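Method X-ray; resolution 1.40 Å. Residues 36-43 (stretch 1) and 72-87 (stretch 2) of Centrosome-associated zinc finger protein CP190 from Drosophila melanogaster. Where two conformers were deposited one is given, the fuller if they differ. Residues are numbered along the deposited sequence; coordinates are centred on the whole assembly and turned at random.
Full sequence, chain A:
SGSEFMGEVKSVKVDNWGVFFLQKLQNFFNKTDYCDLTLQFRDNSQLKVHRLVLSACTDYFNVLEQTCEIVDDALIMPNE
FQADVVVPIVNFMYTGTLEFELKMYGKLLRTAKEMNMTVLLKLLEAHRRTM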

# COMPACT_ATOMS: atom_id res chain seq x y z
N ASP A 36 7.69 7.15 1.94
CA ASP A 36 7.97 8.16 0.92
C ASP A 36 7.46 9.52 1.27
O ASP A 36 7.51 10.43 0.44
N LEU A 37 7.08 9.69 2.53
CA LEU A 37 6.59 10.97 3.04
C LEU A 37 6.98 11.07 4.51
O LEU A 37 6.66 10.17 5.31
N THR A 38 7.68 12.16 4.89
CA THR A 38 8.11 12.39 6.24
C THR A 38 7.34 13.59 6.76
O THR A 38 7.43 14.69 6.17
N LEU A 39 6.59 13.38 7.84
CA LEU A 39 5.82 14.44 8.49
C LEU A 39 6.62 14.99 9.64
O LEU A 39 7.13 14.22 10.46
N GLN A 40 6.76 16.30 9.73
CA GLN A 40 7.52 16.94 10.80
C GLN A 40 6.65 17.82 11.68
O GLN A 40 5.95 18.71 11.16
N PHE A 41 6.75 17.58 13.00
CA PHE A 41 6.00 18.31 14.01
C PHE A 41 6.77 19.53 14.55
O PHE A 41 7.96 19.69 14.28
N ARG A 42 6.08 20.37 15.30
CA ARG A 42 6.65 21.63 15.80
C ARG A 42 7.85 21.38 16.71
O ARG A 42 8.81 22.19 16.72
N ASP A 43 7.82 20.25 17.44
CA ASP A 43 8.93 19.85 18.32
C ASP A 43 10.14 19.19 17.57
O ASP A 43 11.10 18.73 18.20
N ASP A 72 14.46 19.90 4.38
CA ASP A 72 15.28 18.70 4.48
C ASP A 72 14.45 17.41 4.29
O ASP A 72 14.50 16.49 5.10
N ASP A 73 13.66 17.39 3.21
CA ASP A 73 12.87 16.24 2.81
C ASP A 73 11.70 15.89 3.75
O ASP A 73 11.19 14.78 3.70
N ALA A 74 11.26 16.85 4.57
CA ALA A 74 10.15 16.62 5.50
C ALA A 74 9.12 17.70 5.30
O ALA A 74 9.46 18.87 5.16
N LEU A 75 7.86 17.29 5.34
CA LEU A 75 6.74 18.18 5.22
C LEU A 75 6.41 18.78 6.61
O LEU A 75 6.13 18.05 7.57
N ILE A 76 6.37 20.10 6.69
CA ILE A 76 6.13 20.79 7.97
C ILE A 76 4.61 20.84 8.23
O ILE A 76 3.84 21.49 7.50
N MET A 77 4.18 20.11 9.24
CA MET A 77 2.77 20.03 9.55
C MET A 77 2.23 21.38 10.06
O MET A 77 2.93 22.07 10.79
N PRO A 78 1.01 21.74 9.69
CA PRO A 78 0.40 22.94 10.24
C PRO A 78 0.19 22.90 11.76
O PRO A 78 0.16 21.84 12.38
N ASN A 79 0.06 24.09 12.35
CA ASN A 79 -0.09 24.21 13.81
C ASN A 79 -1.28 23.46 14.37
O ASN A 79 -1.20 22.90 15.47
N GLU A 80 -2.35 23.36 13.58
CA GLU A 80 -3.56 22.67 14.03
C GLU A 80 -3.53 21.17 13.80
O GLU A 80 -4.52 20.50 14.12
N PHE A 81 -2.41 20.63 13.28
CA PHE A 81 -2.37 19.24 12.85
C PHE A 81 -1.07 18.62 13.34
O PHE A 81 -0.13 18.36 12.59
N GLN A 82 -0.98 18.48 14.67
CA GLN A 82 0.22 17.97 15.34
C GLN A 82 0.03 16.56 15.81
O GLN A 82 -0.99 15.88 15.50
N ALA A 83 1.02 16.00 16.50
CA ALA A 83 1.05 14.55 16.75
C ALA A 83 -0.15 14.05 17.54
O ALA A 83 -0.55 12.91 17.40
N ASP A 84 -0.70 14.91 18.43
CA ASP A 84 -1.87 14.46 19.19
C ASP A 84 -3.06 13.91 18.37
O ASP A 84 -3.77 13.04 18.81
N VAL A 85 -3.26 14.51 17.20
CA VAL A 85 -4.29 14.01 16.26
C VAL A 85 -3.69 13.18 15.13
O VAL A 85 -4.32 12.16 14.74
N VAL A 86 -2.49 13.53 14.69
CA VAL A 86 -1.90 12.86 13.51
C VAL A 86 -1.55 11.44 13.82
O VAL A 86 -1.81 10.49 13.03
N VAL A 87 -0.93 11.18 14.98
CA VAL A 87 -0.51 9.82 15.28
C VAL A 87 -1.67 8.82 15.39
O VAL A 87 -1.64 7.79 14.67

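The most distinctive feature of this contact is the way the amide of Gln-82 takes over where the parallel strand pairing ends. Its side chain, m at both chi1 and chi2, leaves CA sideways, but its end comes nearer to the first stretch, and OE1 accepts a hydrogen bond from the backbone N of Arg-42 at 2.8 Å and nearly straight geometry (173°). The other half of the same amide faces its own stretch: Gln-82 NE2 donates to Pro-78 O at 2.9 Å, the carbonyl that also receives Phe-81 N in the type I turn from Pro-78 to Phe-81. One side chain, placed at the N-cap position, thus ties the turn to the backbone beyond strand 37-40.

Two waters extend this link. Water 2 accepts from Gln-82 NE2 (3.1 Å) and donates to Gln-40 O (2.9 Å) and Met-77 O (2.7 Å), so it joins Gln-40, the last residue of its strand, and Met-77, just past the end of the other, to the amide. Water 3 donates to Gln-82 OE1 (2.9 Å) and accepts from Asp-43 N (3.1 Å). At the other end of the pairing, water 1 bridges Thr-38 N (2.9 Å) and Asp-73 O (2.7 Å), just before the direct ladder begins. That ladder consists of Leu-75 N to Thr-38 O (2.8 Å), Gln-40 N to Leu-75 O (2.9 Å) and Met-77 N to Gln-40 O (3.0 Å).

Residues paired in a bridge send their side chains to the same face of the sheet. Leu-39 (m, t) and Leu-75 (t, p) share the buried face. Here Leu-39 CD2 meets Met-77 CE at 3.8 Å, and Leu-39 CD1 lies 4.0 Å from Val-86 CG1, while the end of Leu-37 (t, p) comes in to place its CD1 4.1 Å from Leu-75 CD2. Met-77, m at chi1 and chi2 and p at chi3, points toward the first stretch.

Phe-41 has the largest covered area of any residue in the contact. Its CA-to-CB bond runs sideways, but with chi1 in m, the ring lies against the start of the helix. Ala-83 CB sits over one ring face, 3.9 Å from the Phe-41 ring centroid and only 8° off the normal, a CH-pi contact. Val-86 (t) approaches the ring edge, with its CG1 3.8 Å from Phe-41 CZ; the same methyl touches Leu-39, so it connects the two side chains. Met-77 CG lies 4.0 Å from Phe-41 CE1.

The other sheet face is more open and mixes polar with apolar groups. Gln-40, t at chi1 and chi2, reaches across the neighboring strand: its OE1 is 3.6 Å from Ala-74 CB and its NE2 3.8 Å from Ile-76 CD1, while OE1 finds its hydrogen bond elsewhere in the structure. The end of Ile-76 (m, m) comes nearer to the first stretch. Thr-38 (m) sets CG2 3.8 Å from Ala-74 CB.

At the exposed margin, Asn-79 (m) places OD1 over one face of the Arg-42 guanidinium and 3.3 Å from Arg-42 CD.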

# COMPACT_ATOMS: atom_id res chain seq x y z
CB ASP A 36 7.42 7.71 -0.44
CG ASP A 36 5.95 7.39 -0.40
OD1 ASP A 36 5.27 7.67 0.60
OD2 ASP A 36 5.46 6.84 -1.38
CB LEU A 37 5.09 11.08 2.88
CG LEU A 37 4.41 12.32 3.43
CD1 LEU A 37 4.99 13.62 2.92
CD2 LEU A 37 2.92 12.26 3.14
CB THR A 38 9.62 12.62 6.32
OG1 THR A 38 10.30 11.46 5.81
CG2 THR A 38 10.10 12.89 7.74
CB LEU A 39 4.50 13.91 9.03
CG LEU A 39 3.70 13.04 8.06
CD1 LEU A 39 2.47 12.52 8.73
CD2 LEU A 39 3.34 13.81 6.81
CB GLN A 40 8.71 17.71 10.23
CG GLN A 40 9.60 18.28 11.34
CD GLN A 40 10.94 18.71 10.84
OE1 GLN A 40 11.61 17.98 10.12
NE2 GLN A 40 11.36 19.90 11.23
CB PHE A 41 5.53 17.33 15.08
CG PHE A 41 4.70 16.22 14.53
CD1 PHE A 41 3.45 16.48 14.01
CD2 PHE A 41 5.15 14.92 14.53
CE1 PHE A 41 2.67 15.46 13.50
CE2 PHE A 41 4.39 13.90 14.05
CZ PHE A 41 3.13 14.15 13.52
CB ARG A 42 5.60 22.48 16.54
CG ARG A 42 4.55 23.10 15.63
CD ARG A 42 3.66 24.10 16.40
NE ARG A 42 4.36 25.35 16.68
CZ ARG A 42 3.82 26.39 17.30
NH1 ARG A 42 4.54 27.48 17.52
NH2 ARG A 42 2.55 26.38 17.70
CB ASP A 43 8.38 18.94 19.47
CG ASP A 43 7.81 17.59 18.99
OD1 ASP A 43 7.91 17.29 17.79
OD2 ASP A 43 7.32 16.82 19.88
CB ASP A 72 16.03 18.71 5.82
CG ASP A 72 16.97 19.90 5.96
OD1 ASP A 72 17.42 20.43 4.92
OD2 ASP A 72 17.27 20.30 7.10
CB ASP A 73 13.80 15.03 2.62
CG ASP A 73 13.30 14.06 1.60
OD1 ASP A 73 13.34 14.40 0.40
OD2 ASP A 73 12.91 12.95 1.99
CB ALA A 74 10.61 16.62 6.94
CB LEU A 75 5.56 17.42 4.66
CG LEU A 75 4.30 18.21 4.35
CD1 LEU A 75 4.58 19.30 3.34
CD2 LEU A 75 3.28 17.24 3.81
CB ILE A 76 6.68 22.21 7.95
CG1 ILE A 76 8.19 22.19 7.68
CG2 ILE A 76 6.33 22.92 9.23
CD1 ILE A 76 8.99 21.31 8.63
CB MET A 77 2.52 18.98 10.63
CG MET A 77 2.76 17.55 10.13
SD MET A 77 1.74 17.01 8.75
CE MET A 77 2.68 17.47 7.31
CB PRO A 78 -0.93 23.04 9.51
CG PRO A 78 -1.03 21.90 8.60
CD PRO A 78 0.13 21.02 8.76
CB ASN A 79 -0.18 25.66 14.20
CG ASN A 79 1.11 26.40 13.97
OD1 ASN A 79 2.19 25.81 13.93
ND2 ASN A 79 1.01 27.71 13.83
CB GLU A 80 -4.85 23.22 13.36
CG GLU A 80 -5.09 22.87 11.87
CD GLU A 80 -4.46 23.86 10.93
OE1 GLU A 80 -3.45 24.52 11.34
OE2 GLU A 80 -4.95 23.95 9.80
CB PHE A 81 -2.51 19.20 11.31
CG PHE A 81 -2.85 17.86 10.73
CD1 PHE A 81 -4.04 17.25 11.01
CD2 PHE A 81 -2.00 17.27 9.79
CE1 PHE A 81 -4.40 16.05 10.40
CE2 PHE A 81 -2.36 16.08 9.18
CZ PHE A 81 -3.55 15.45 9.50
CB GLN A 82 0.60 18.94 16.48
CG GLN A 82 0.96 20.29 15.92
CD GLN A 82 2.31 20.29 15.20
OE1 GLN A 82 3.34 19.86 15.78
NE2 GLN A 82 2.35 20.82 13.99
CB ALA A 83 2.36 14.13 17.42
CB ASP A 84 -2.39 15.53 20.20
CG ASP A 84 -2.81 16.83 19.56
OD1 ASP A 84 -2.47 17.10 18.38
OD2 ASP A 84 -3.53 17.59 20.25
CB VAL A 85 -5.21 15.13 15.71
CG1 VAL A 85 -5.96 15.80 16.86
CG2 VAL A 85 -4.44 16.15 14.88
CB VAL A 86 -0.73 13.61 12.90
CG1 VAL A 86 0.00 12.79 11.84
CG2 VAL A 86 -1.17 14.98 12.39
CB VAL A 87 0.43 9.78 16.53
CG1 VAL A 87 0.62 8.35 17.00
CG2 VAL A 87 1.74 10.43 16.15
O HOH W 1 8.82 13.78 2.77
O HOH W 2 4.96 21.11 12.35
O HOH W 3 4.92 19.30 18.17